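PDB 2VAP: cell division protein FtsZ 1 from Methanocaldococcus jannaschii, which binds GTP, probably hydrolyses it, and is thought to polymerise into the contractile Z ring at the future division site, which recruits other division proteins. Local coordinates for residues 36-41 with 234-239; 220-225 with 284-289; 189-194 with 274-279; 85-90 with 106-111. One frame throughout, in Å; residues are numbered along the deposited sequence.

Contact 1: residues 36-41 with 234-239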
loop_
_atom_site.group_PDB
_atom_site.type_symbol
_atom_site.label_atom_id
_atom_site.label_comp_id
_atom_site.label_asym_id
_atom_site.label_seq_id
_atom_site.Cartn_x
_atom_site.Cartn_y
_atom_site.Cartn_z
ATOM N N THR A 36 -19.397 5.352 -7.644
ATOM C CA THR A 36 -18.559 4.178 -7.388
ATOM C C THR A 36 -17.092 4.581 -7.257
ATOM O O THR A 36 -16.249 3.771 -6.862
ATOM C CB THR A 36 -18.687 3.089 -8.487
ATOM O OG1 THR A 36 -18.139 3.570 -9.721
ATOM C CG2 THR A 36 -20.141 2.672 -8.690
ATOM N N LYS A 37 -16.799 5.836 -7.597
ATOM C CA LYS A 37 -15.442 6.374 -7.538
ATOM C C LYS A 37 -15.119 6.928 -6.151
ATOM O O LYS A 37 -16.000 7.051 -5.296
ATOM C CB LYS A 37 -15.251 7.470 -8.594
ATOM C CG LYS A 37 -15.388 6.997 -10.034
ATOM C CD LYS A 37 -15.172 8.143 -11.010
ATOM C CE LYS A 37 -15.337 7.684 -12.449
ATOM N NZ LYS A 37 -15.091 8.791 -13.414
ATOM N N ALA A 38 -13.848 7.261 -5.940
ATOM C CA ALA A 38 -13.396 7.842 -4.680
ATOM C C ALA A 38 -12.272 8.845 -4.903
ATOM O O ALA A 38 -11.430 8.661 -5.786
ATOM C CB ALA A 38 -12.937 6.749 -3.730
ATOM N N LYS A 39 -12.274 9.907 -4.103
ATOM C CA LYS A 39 -11.142 10.826 -4.044
ATOM C C LYS A 39 -10.061 10.170 -3.194
ATOM O O LYS A 39 -10.272 9.895 -2.012
ATOM C CB LYS A 39 -11.559 12.174 -3.452
ATOM C CG LYS A 39 -12.462 13.000 -4.356
ATOM C CD LYS A 39 -12.792 14.346 -3.733
ATOM C CE LYS A 39 -13.708 15.161 -4.632
ATOM N NZ LYS A 39 -14.042 16.483 -4.035
ATOM N N ILE A 40 -8.914 9.899 -3.813
ATOM C CA ILE A 40 -7.834 9.161 -3.158
ATOM C C ILE A 40 -6.558 9.995 -3.089
ATOM O O ILE A 40 -6.157 10.619 -4.074
ATOM C CB ILE A 40 -7.558 7.800 -3.863
ATOM C CG1 ILE A 40 -8.820 6.928 -3.856
ATOM C CG2 ILE A 40 -6.384 7.061 -3.201
ATOM C CD1 ILE A 40 -8.697 5.628 -4.634
ATOM N N THR A 41 -5.936 10.003 -1.914
ATOM C CA THR A 41 -4.654 10.669 -1.716
ATOM C C THR A 41 -3.633 9.677 -1.156
ATOM O O THR A 41 -3.936 8.916 -0.236
ATOM C CB THR A 41 -4.793 11.894 -0.781
ATOM O OG1 THR A 41 -5.785 12.785 -1.307
ATOM C CG2 THR A 41 -3.471 12.644 -0.656
ATOM N N VAL A 234 -13.788 -2.072 -9.785
ATOM C CA VAL A 234 -14.256 -2.274 -8.420
ATOM C C VAL A 234 -14.923 -1.015 -7.869
ATOM O O VAL A 234 -14.406 0.096 -8.016
ATOM C CB VAL A 234 -13.109 -2.725 -7.481
ATOM C CG1 VAL A 234 -13.659 -3.117 -6.125
ATOM C CG2 VAL A 234 -12.345 -3.895 -8.087
ATOM N N ASP A 235 -16.085 -1.212 -7.254
ATOM C CA ASP A 235 -16.823 -0.156 -6.571
ATOM C C ASP A 235 -16.115 0.165 -5.260
ATOM O O ASP A 235 -15.756 -0.744 -4.507
ATOM C CB ASP A 235 -18.256 -0.639 -6.303
ATOM C CG ASP A 235 -19.181 0.462 -5.790
ATOM O OD1 ASP A 235 -20.411 0.244 -5.823
ATOM O OD2 ASP A 235 -18.704 1.531 -5.351
ATOM N N PHE A 236 -15.915 1.455 -4.990
ATOM C CA PHE A 236 -15.295 1.898 -3.738
ATOM C C PHE A 236 -16.035 1.358 -2.512
ATOM O O PHE A 236 -15.414 1.058 -1.490
ATOM C CB PHE A 236 -15.200 3.428 -3.680
ATOM C CG PHE A 236 -14.659 3.956 -2.376
ATOM C CD1 PHE A 236 -13.356 3.666 -1.975
ATOM C CD2 PHE A 236 -15.452 4.751 -1.553
ATOM C CE1 PHE A 236 -12.854 4.156 -0.770
ATOM C CE2 PHE A 236 -14.959 5.245 -0.347
ATOM C CZ PHE A 236 -13.658 4.946 0.045
ATOM N N ALA A 237 -17.357 1.229 -2.631
ATOM C CA ALA A 237 -18.193 0.661 -1.573
ATOM C C ALA A 237 -17.771 -0.762 -1.206
ATOM O O ALA A 237 -17.768 -1.128 -0.029
ATOM C CB ALA A 237 -19.660 0.696 -1.983
ATOM N N ASP A 238 -17.411 -1.553 -2.217
ATOM C CA ASP A 238 -16.963 -2.931 -2.015
ATOM C C ASP A 238 -15.564 -3.004 -1.403
ATOM O O ASP A 238 -15.285 -3.886 -0.589
ATOM C CB ASP A 238 -17.019 -3.716 -3.330
ATOM C CG ASP A 238 -18.444 -3.958 -3.809
ATOM O OD1 ASP A 238 -19.367 -4.015 -2.967
ATOM O OD2 ASP A 238 -18.642 -4.095 -5.033
ATOM N N VAL A 239 -14.692 -2.079 -1.802
ATOM C CA VAL A 239 -13.359 -1.955 -1.204
ATOM C C VAL A 239 -13.489 -1.554 0.265
ATOM O O VAL A 239 -12.840 -2.138 1.136
ATOM C CB VAL A 239 -12.475 -0.940 -1.974
ATOM C CG1 VAL A 239 -11.201 -0.609 -1.198
ATOM C CG2 VAL A 239 -12.124 -1.480 -3.347
HETATM O O HOH W 1 -15.149 2.562 -9.462
#
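F236 and T36 are tied by one backbone hydrogen bond, F236 N to T36 O at 3.0 Å, with an N-H...O angle of 163° and the donor tilted modestly from the carbonyl plane. F236 is the first residue of helix 236-243, and its amide is thus satisfied by a carbonyl from a distant part of the chain. Water 1 lies between T36 OG1 and V234 O, within hydrogen-bonding distance of each; OG1 is also bonded to L33 O. Local to 234-239 is the N-cap: D235 OD2 accepts from A237 N at 3.1 Å, the amide reaching the carboxylate from above its plane. Toward T36 the same carboxylate makes van der Waals contact, OD2 lying 3.3 Å from T36 CA and T36 CG2 meeting OD1 and CG, the two side chains crossing at about a right angle. An alanine in place of D235 would probably leave the amide of A237 without its cap and open a gap beside T36. The apolar part is a CH-pi contact. CG of F236 stands anti to the backbone N (chi1 176°), and A38 CB sits over one ring face, 3.6 Å from the centroid and displaced toward the rim. Within the fold, the contact joins the lead-in to strand 40-45 of the GTPase domain to the start of helix 236-243. F236 also touches M124 of strand 124-130, while V234 packs on I318 of strand 316-323.

Contact 2: residues 220-225 with 284-289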
loop_
_atom_site.group_PDB
_atom_site.type_symbol
_atom_site.label_atom_id
_atom_site.label_comp_id
_atom_site.label_asym_id
_atom_site.label_seq_id
_atom_site.Cartn_x
_atom_site.Cartn_y
_atom_site.Cartn_z
ATOM N N LYS A 220 0.372 1.175 -5.887
ATOM C CA LYS A 220 -0.232 1.393 -7.206
ATOM C C LYS A 220 -1.296 0.338 -7.513
ATOM O O LYS A 220 -2.353 0.659 -8.054
ATOM C CB LYS A 220 0.842 1.412 -8.298
ATOM C CG LYS A 220 0.381 1.970 -9.638
ATOM C CD LYS A 220 1.545 2.079 -10.608
ATOM C CE LYS A 220 1.094 2.613 -11.957
ATOM N NZ LYS A 220 2.228 2.728 -12.916
ATOM N N GLY A 221 -1.014 -0.912 -7.149
ATOM C CA GLY A 221 -1.945 -2.021 -7.355
ATOM C C GLY A 221 -3.249 -1.884 -6.587
ATOM O O GLY A 221 -4.318 -2.199 -7.112
ATOM N N LEU A 222 -3.165 -1.416 -5.344
ATOM C CA LEU A 222 -4.358 -1.203 -4.525
ATOM C C LEU A 222 -5.174 0.003 -4.990
ATOM O O LEU A 222 -6.402 -0.073 -5.071
ATOM C CB LEU A 222 -3.997 -1.067 -3.041
ATOM C CG LEU A 222 -3.797 -2.367 -2.256
ATOM C CD1 LEU A 222 -3.068 -2.093 -0.950
ATOM C CD2 LEU A 222 -5.126 -3.069 -1.994
ATOM N N VAL A 223 -4.487 1.104 -5.292
ATOM C CA VAL A 223 -5.137 2.322 -5.779
ATOM C C VAL A 223 -5.847 2.070 -7.112
ATOM O O VAL A 223 -7.032 2.377 -7.259
ATOM C CB VAL A 223 -4.127 3.496 -5.936
ATOM C CG1 VAL A 223 -4.759 4.673 -6.682
ATOM C CG2 VAL A 223 -3.615 3.951 -4.580
ATOM N N GLU A 224 -5.118 1.494 -8.065
ATOM C CA GLU A 224 -5.625 1.325 -9.429
ATOM C C GLU A 224 -6.661 0.207 -9.569
ATOM O O GLU A 224 -7.390 0.148 -10.564
ATOM C CB GLU A 224 -4.469 1.181 -10.427
ATOM C CG GLU A 224 -3.641 2.465 -10.553
ATOM C CD GLU A 224 -2.611 2.436 -11.669
ATOM O OE1 GLU A 224 -2.238 1.338 -12.135
ATOM O OE2 GLU A 224 -2.162 3.530 -12.074
ATOM N N LEU A 225 -6.740 -0.660 -8.560
ATOM C CA LEU A 225 -7.846 -1.608 -8.445
ATOM C C LEU A 225 -9.177 -0.848 -8.443
ATOM O O LEU A 225 -10.170 -1.313 -9.005
ATOM C CB LEU A 225 -7.697 -2.448 -7.170
ATOM C CG LEU A 225 -8.723 -3.544 -6.864
ATOM C CD1 LEU A 225 -8.618 -4.697 -7.852
ATOM C CD2 LEU A 225 -8.537 -4.047 -5.444
ATOM N N GLY A 284 -10.541 -11.757 4.920
ATOM C CA GLY A 284 -10.814 -11.011 3.696
ATOM C C GLY A 284 -9.629 -10.969 2.750
ATOM O O GLY A 284 -8.507 -11.312 3.130
ATOM N N ALA A 285 -9.884 -10.547 1.514
ATOM C CA ALA A 285 -8.841 -10.454 0.495
ATOM C C ALA A 285 -9.199 -9.485 -0.621
ATOM O O ALA A 285 -10.362 -9.375 -1.015
ATOM C CB ALA A 285 -8.536 -11.832 -0.089
ATOM N N LEU A 286 -8.185 -8.780 -1.118
ATOM C CA LEU A 286 -8.300 -8.007 -2.349
ATOM C C LEU A 286 -7.398 -8.644 -3.398
ATOM O O LEU A 286 -6.243 -8.975 -3.114
ATOM C CB LEU A 286 -7.914 -6.539 -2.130
ATOM C CG LEU A 286 -8.749 -5.702 -1.154
ATOM C CD1 LEU A 286 -8.152 -5.734 0.247
ATOM C CD2 LEU A 286 -8.854 -4.268 -1.641
ATOM N N ILE A 287 -7.936 -8.833 -4.599
ATOM C CA ILE A 287 -7.188 -9.445 -5.697
ATOM C C ILE A 287 -7.171 -8.513 -6.901
ATOM O O ILE A 287 -8.224 -8.129 -7.411
ATOM C CB ILE A 287 -7.790 -10.813 -6.129
ATOM C CG1 ILE A 287 -7.961 -11.747 -4.926
ATOM C CG2 ILE A 287 -6.923 -11.470 -7.211
ATOM C CD1 ILE A 287 -8.747 -13.010 -5.232
ATOM N N HIS A 288 -5.972 -8.145 -7.340
ATOM C CA HIS A 288 -5.812 -7.377 -8.567
ATOM C C HIS A 288 -5.073 -8.221 -9.599
ATOM O O HIS A 288 -3.881 -8.505 -9.446
ATOM C CB HIS A 288 -5.060 -6.067 -8.308
ATOM C CG HIS A 288 -5.142 -5.085 -9.438
ATOM N ND1 HIS A 288 -4.888 -3.740 -9.275
ATOM C CD2 HIS A 288 -5.461 -5.249 -10.745
ATOM C CE1 HIS A 288 -5.035 -3.121 -10.433
ATOM N NE2 HIS A 288 -5.385 -4.014 -11.341
ATOM N N VAL A 289 -5.795 -8.623 -10.641
ATOM C CA VAL A 289 -5.216 -9.381 -11.746
ATOM C C VAL A 289 -4.804 -8.406 -12.845
ATOM O O VAL A 289 -5.613 -7.603 -13.312
ATOM C CB VAL A 289 -6.205 -10.434 -12.308
ATOM C CG1 VAL A 289 -5.528 -11.308 -13.362
ATOM C CG2 VAL A 289 -6.769 -11.301 -11.186
#
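G221 O is gripped by two donors: the ring nitrogen ND1 of H288 at 2.7 Å and, within the helix, the amide of L225 at 3.2 Å. The histidine bond is nearly straight, 166° at the hydrogen. It uses a lone pair in the carbonyl plane, and the oxygen in turn lies in the plane of the imidazole, at its edge. The bond requires a proton on ND1, and NE2 is bonded to T322 OG1, so both nitrogens have partners and the rotation of the ring is fixed. CG of H288 stands anti to its backbone N (chi1 -166°), which starts the side chain on its way to the helix. L225 covers one face of the imidazole in a CH-pi contact, its CD1 4.2 Å from the centroid; this same methyl lies 3.5 Å from I287 O. Its other methyl, CD2, meets L286 CD2 at 3.8 Å. L286 CD2 also touches L222 CD2, at 3.9 Å, and the L286 side chain crosses that of L222 at about a right angle. The axes of 220-225 and 284-289 run at 89° to each other, 8.9 Å apart at their closest. Strand 284-291 lies between 331-338 and 316-323 in the mixed sheet, so the contact sets helix 204-227 on one face of the C-terminal domain's sheet, while I287, pointing the other way, packs on V303 and V307 of helix 297-310.

Contact 3: residues 189-194 with 274-279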
loop_
_atom_site.group_PDB
_atom_site.type_symbol
_atom_site.label_atom_id
_atom_site.label_comp_id
_atom_site.label_asym_id
_atom_site.label_seq_id
_atom_site.Cartn_x
_atom_site.Cartn_y
_atom_site.Cartn_z
ATOM N N VAL A 189 1.368 -4.574 5.945
ATOM C CA VAL A 189 2.769 -4.643 6.356
ATOM C C VAL A 189 3.586 -5.552 5.433
ATOM O O VAL A 189 3.204 -6.694 5.166
ATOM C CB VAL A 189 2.914 -5.049 7.861
ATOM C CG1 VAL A 189 2.337 -6.440 8.132
ATOM C CG2 VAL A 189 4.368 -4.954 8.318
ATOM N N ILE A 190 4.701 -5.018 4.940
ATOM C CA ILE A 190 5.616 -5.757 4.074
ATOM C C ILE A 190 6.957 -5.938 4.789
ATOM O O ILE A 190 7.689 -4.969 4.988
ATOM C CB ILE A 190 5.835 -5.030 2.719
ATOM C CG1 ILE A 190 4.498 -4.793 2.007
ATOM C CG2 ILE A 190 6.799 -5.820 1.826
ATOM C CD1 ILE A 190 4.539 -3.693 0.954
ATOM N N PRO A 191 7.280 -7.181 5.189
ATOM C CA PRO A 191 8.571 -7.401 5.837
ATOM C C PRO A 191 9.694 -7.506 4.805
ATOM O O PRO A 191 9.773 -8.497 4.073
ATOM C CB PRO A 191 8.370 -8.721 6.592
ATOM C CG PRO A 191 7.244 -9.418 5.894
ATOM C CD PRO A 191 6.491 -8.422 5.063
ATOM N N ASN A 192 10.544 -6.478 4.745
ATOM C CA ASN A 192 11.661 -6.445 3.794
ATOM C C ASN A 192 12.579 -7.663 3.883
ATOM O O ASN A 192 13.132 -8.095 2.875
ATOM C CB ASN A 192 12.488 -5.160 3.943
ATOM C CG ASN A 192 11.845 -3.951 3.269
ATOM O OD1 ASN A 192 12.257 -2.813 3.503
ATOM N ND2 ASN A 192 10.846 -4.190 2.427
ATOM N N GLU A 193 12.730 -8.215 5.085
ATOM C CA GLU A 193 13.579 -9.391 5.294
ATOM C C GLU A 193 13.187 -10.561 4.385
ATOM O O GLU A 193 14.053 -11.299 3.908
ATOM C CB GLU A 193 13.576 -9.814 6.769
ATOM C CG GLU A 193 14.526 -10.970 7.117
ATOM C CD GLU A 193 16.006 -10.644 6.911
ATOM O OE1 GLU A 193 16.357 -9.460 6.704
ATOM O OE2 GLU A 193 16.829 -11.583 6.969
ATOM N N LYS A 194 11.888 -10.709 4.131
ATOM C CA LYS A 194 11.384 -11.791 3.280
ATOM C C LYS A 194 11.736 -11.616 1.797
ATOM O O LYS A 194 11.641 -12.569 1.020
ATOM C CB LYS A 194 9.873 -11.982 3.462
ATOM C CG LYS A 194 9.434 -12.321 4.893
ATOM C CD LYS A 194 10.117 -13.569 5.461
ATOM C CE LYS A 194 9.486 -14.853 4.950
ATOM N NZ LYS A 194 9.946 -16.044 5.717
ATOM N N LEU A 274 6.393 -12.898 1.052
ATOM C CA LEU A 274 5.832 -11.682 1.646
ATOM C C LEU A 274 4.552 -11.940 2.447
ATOM O O LEU A 274 4.201 -11.153 3.330
ATOM C CB LEU A 274 5.598 -10.610 0.574
ATOM C CG LEU A 274 6.831 -10.105 -0.186
ATOM C CD1 LEU A 274 6.416 -9.204 -1.338
ATOM C CD2 LEU A 274 7.813 -9.387 0.739
ATOM N N LEU A 275 3.859 -13.036 2.137
ATOM C CA LEU A 275 2.736 -13.490 2.956
ATOM C C LEU A 275 3.269 -14.249 4.171
ATOM O O LEU A 275 3.122 -15.472 4.275
ATOM C CB LEU A 275 1.770 -14.363 2.143
ATOM C CG LEU A 275 0.764 -13.688 1.206
ATOM C CD1 LEU A 275 0.009 -14.735 0.402
ATOM C CD2 LEU A 275 -0.213 -12.794 1.972
ATOM N N ASP A 276 3.889 -13.505 5.083
ATOM C CA ASP A 276 4.564 -14.070 6.249
ATOM C C ASP A 276 3.570 -14.347 7.382
ATOM O O ASP A 276 3.693 -13.809 8.487
ATOM C CB ASP A 276 5.687 -13.128 6.710
ATOM C CG ASP A 276 6.698 -13.809 7.624
ATOM O OD1 ASP A 276 7.506 -13.087 8.245
ATOM O OD2 ASP A 276 6.693 -15.055 7.725
ATOM N N VAL A 277 2.588 -15.198 7.085
ATOM C CA VAL A 277 1.509 -15.543 8.011
ATOM C C VAL A 277 0.798 -16.813 7.531
ATOM O O VAL A 277 0.845 -17.147 6.344
ATOM C CB VAL A 277 0.484 -14.367 8.166
ATOM C CG1 VAL A 277 -0.278 -14.111 6.862
ATOM C CG2 VAL A 277 -0.480 -14.615 9.325
ATOM N N ASP A 278 0.159 -17.521 8.461
ATOM C CA ASP A 278 -0.758 -18.599 8.116
ATOM C C ASP A 278 -2.010 -17.964 7.507
ATOM O O ASP A 278 -2.788 -17.304 8.202
ATOM C CB ASP A 278 -1.109 -19.427 9.359
ATOM C CG ASP A 278 -1.923 -20.676 9.034
ATOM O OD1 ASP A 278 -2.068 -21.027 7.842
ATOM O OD2 ASP A 278 -2.420 -21.315 9.985
ATOM N N ILE A 279 -2.186 -18.162 6.202
ATOM C CA ILE A 279 -3.271 -17.516 5.453
ATOM C C ILE A 279 -4.663 -18.088 5.749
ATOM O O ILE A 279 -5.667 -17.595 5.229
ATOM C CB ILE A 279 -2.997 -17.495 3.920
ATOM C CG1 ILE A 279 -2.725 -18.909 3.388
ATOM C CG2 ILE A 279 -1.848 -16.536 3.598
ATOM C CD1 ILE A 279 -2.676 -19.008 1.873
HETATM O O HOH W 2 3.388 -8.534 3.057
#
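K194 and D276 face each other as opposite charges, yet their salt bridge is long, 3.9 Å from NZ to OD2, and much of the approach is made by methylene groups. The lysine chain bends at chi2 and chi3 (-56° and -79°) and crosses the aspartate at about a right angle, its CD 3.8 Å from D276 OD1. Each charge has another partner: NZ forms a salt bridge with E197, and OD2 one with R353, an arrangement likely to weaken the direct pull between the two. D276 CB rests against P191 CG at 4.1 Å. Next to this charged pair, L274 CD2 meets I190 CG2 at 3.9 Å and lies 4.0 Å from P191 O. A water links the backbones, donating to V189 O and to L274 O, each at 2.8 Å. The irregular segment is sharply folded, with L275 and D276 at the centres of successive inverse gamma turns. The contact joins the end of strand 186-191, an outermost strand of the parallel GTPase sheet, to the loop between helix 261-270 and strand 284-291 of the C-terminal domain. I190 and L274 both pack on V214 of helix 204-227 and on I251 of strand 249-256.

Contact 4: residues 85-90 with 106-111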
loop_
_atom_site.group_PDB
_atom_site.type_symbol
_atom_site.label_atom_id
_atom_site.label_comp_id
_atom_site.label_asym_id
_atom_site.label_seq_id
_atom_site.Cartn_x
_atom_site.Cartn_y
_atom_site.Cartn_z
ATOM N N ILE A 85 5.151 18.864 1.551
ATOM C CA ILE A 85 5.072 19.523 2.855
ATOM C C ILE A 85 6.346 19.272 3.655
ATOM O O ILE A 85 6.677 18.126 3.973
ATOM C CB ILE A 85 3.842 19.054 3.687
ATOM C CG1 ILE A 85 2.539 19.228 2.897
ATOM C CG2 ILE A 85 3.767 19.815 5.014
ATOM C CD1 ILE A 85 1.355 18.462 3.473
ATOM N N LEU A 86 7.060 20.350 3.970
ATOM C CA LEU A 86 8.189 20.270 4.886
ATOM C C LEU A 86 7.663 20.370 6.311
ATOM O O LEU A 86 7.233 21.437 6.752
ATOM C CB LEU A 86 9.210 21.378 4.604
ATOM C CG LEU A 86 10.503 21.331 5.424
ATOM C CD1 LEU A 86 11.408 20.183 4.980
ATOM C CD2 LEU A 86 11.232 22.653 5.323
ATOM N N ILE A 87 7.682 19.244 7.018
ATOM C CA ILE A 87 7.170 19.192 8.386
ATOM C C ILE A 87 8.236 19.590 9.409
ATOM O O ILE A 87 9.429 19.355 9.201
ATOM C CB ILE A 87 6.534 17.813 8.734
ATOM C CG1 ILE A 87 7.546 16.672 8.562
ATOM C CG2 ILE A 87 5.285 17.572 7.879
ATOM C CD1 ILE A 87 7.140 15.363 9.232
ATOM N N GLY A 88 7.791 20.211 10.499
ATOM C CA GLY A 88 8.681 20.662 11.569
ATOM C C GLY A 88 9.626 21.777 11.162
ATOM O O GLY A 88 10.814 21.742 11.494
ATOM N N LYS A 89 9.093 22.766 10.445
ATOM C CA LYS A 89 9.866 23.930 9.997
ATOM C C LYS A 89 10.468 24.706 11.166
ATOM O O LYS A 89 11.587 25.215 11.072
ATOM C CB LYS A 89 8.994 24.867 9.156
ATOM C CG LYS A 89 8.700 24.373 7.750
ATOM C CD LYS A 89 7.828 25.365 6.999
ATOM C CE LYS A 89 7.639 24.949 5.553
ATOM N NZ LYS A 89 6.765 25.902 4.814
ATOM N N LYS A 90 9.716 24.785 12.262
ATOM C CA LYS A 90 10.145 25.496 13.467
ATOM C C LYS A 90 10.868 24.572 14.451
ATOM O O LYS A 90 11.296 25.009 15.524
ATOM C CB LYS A 90 8.940 26.157 14.149
ATOM C CG LYS A 90 8.198 27.169 13.283
ATOM C CD LYS A 90 6.915 27.635 13.957
ATOM C CE LYS A 90 6.064 28.488 13.025
ATOM N NZ LYS A 90 6.677 29.815 12.738
ATOM N N GLU A 106 6.875 14.736 16.449
ATOM C CA GLU A 106 6.713 16.127 16.872
ATOM C C GLU A 106 6.632 17.077 15.676
ATOM O O GLU A 106 5.866 18.044 15.694
ATOM C CB GLU A 106 7.853 16.535 17.813
ATOM C CG GLU A 106 7.583 17.790 18.644
ATOM C CD GLU A 106 6.515 17.590 19.712
ATOM O OE1 GLU A 106 5.758 18.547 19.978
ATOM O OE2 GLU A 106 6.431 16.483 20.287
ATOM N N ALA A 107 7.419 16.789 14.640
ATOM C CA ALA A 107 7.420 17.576 13.410
ATOM C C ALA A 107 6.073 17.506 12.690
ATOM O O ALA A 107 5.566 18.521 12.208
ATOM C CB ALA A 107 8.537 17.116 12.489
ATOM N N ALA A 108 5.503 16.304 12.628
ATOM C CA ALA A 108 4.203 16.087 11.997
ATOM C C ALA A 108 3.079 16.776 12.769
ATOM O O ALA A 108 2.175 17.358 12.167
ATOM C CB ALA A 108 3.924 14.600 11.856
ATOM N N LYS A 109 3.151 16.713 14.099
ATOM C CA LYS A 109 2.171 17.369 14.970
ATOM C C LYS A 109 2.199 18.890 14.815
ATOM O O LYS A 109 1.152 19.538 14.845
ATOM C CB LYS A 109 2.393 16.977 16.433
ATOM C CG LYS A 109 1.934 15.567 16.775
ATOM C CD LYS A 109 2.228 15.225 18.225
ATOM C CE LYS A 109 1.731 13.831 18.574
ATOM N NZ LYS A 109 2.011 13.481 19.994
ATOM N N GLU A 110 3.401 19.443 14.644
ATOM C CA GLU A 110 3.587 20.873 14.385
ATOM C C GLU A 110 2.914 21.290 13.075
ATOM O O GLU A 110 2.325 22.370 12.985
ATOM C CB GLU A 110 5.082 21.214 14.348
ATOM C CG GLU A 110 5.399 22.693 14.127
ATOM C CD GLU A 110 6.868 22.947 13.830
ATOM O OE1 GLU A 110 7.720 22.607 14.678
ATOM O OE2 GLU A 110 7.170 23.499 12.751
ATOM N N SER A 111 2.999 20.421 12.069
ATOM C CA SER A 111 2.472 20.713 10.737
ATOM C C SER A 111 1.134 20.019 10.464
ATOM O O SER A 111 0.757 19.822 9.306
ATOM C CB SER A 111 3.498 20.319 9.670
ATOM O OG SER A 111 4.762 20.903 9.934
HETATM O O HOH W 3 6.122 23.243 10.055
#
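G88 and S111 meet through a hydrogen bond from G88 N to S111 OG, 3.2 Å long with an angle of 157° at the hydrogen. The serine is the first residue to leave helical geometry after helix 101-110, and its hydroxyl turns toward the loop. Water 3 lies 2.7 Å from the same OG and accepts from K89 N at 3.0 Å. The next amide, K90 N, is satisfied by the carboxylate of E110: it gives OE2 a nearly straight bond of 2.9 Å, on the syn lone pair. E110 reaches it with CG anti to the backbone N (chi1 -178°) and an extended chain. Although K89 N is also close to OE2, the angle there is poor, and the water serves that amide. An alanine at E110 would probably leave the amide of K90 without its acceptor and set the K89-K90 turn free to shift. I87 CD1 lies 4.0 Å from A107 CB and 4.2 Å from A108 CB, and its CG2 meets S111 CB at 3.7 Å. G88 passes so near A107 that a side chain there would collide with A107 CB; its positive phi also favours glycine. The chemistry implies that the end of helix 101-110 and a bound water hold the turn after strand 83-86 by receiving three successive N-H groups, G88 on S111 OG, K89 on the water and K90 on E110 OE2. K90 NZ is 6.3 Å from E110 OE2, too far for a direct salt bridge, so the carboxylate appears to act chiefly as a backbone acceptor.

Contacts 1 and 2 are neighbours, centres 12 Å apart, and touch where V234 CG2 meets L225 O at 3.5 Å. Contact 3 lies across the chain's centre from contact 1 but comes within about 7 Å of contact 2 at the nearest atoms. Helix 204-227 belongs to contact 2, is touched by V234 and I40 of contact 1, and packs against I190 and L274 of contact 3. Contact 4 stands apart, its centre about 30 Å or more from the others, although its nearest atoms come within about 9 Å of contact 1; contacts 1, 3 and 4 reach the parallel GTPase sheet. The side chains of I190 and I87 each lie about 9 Å from bound GDP.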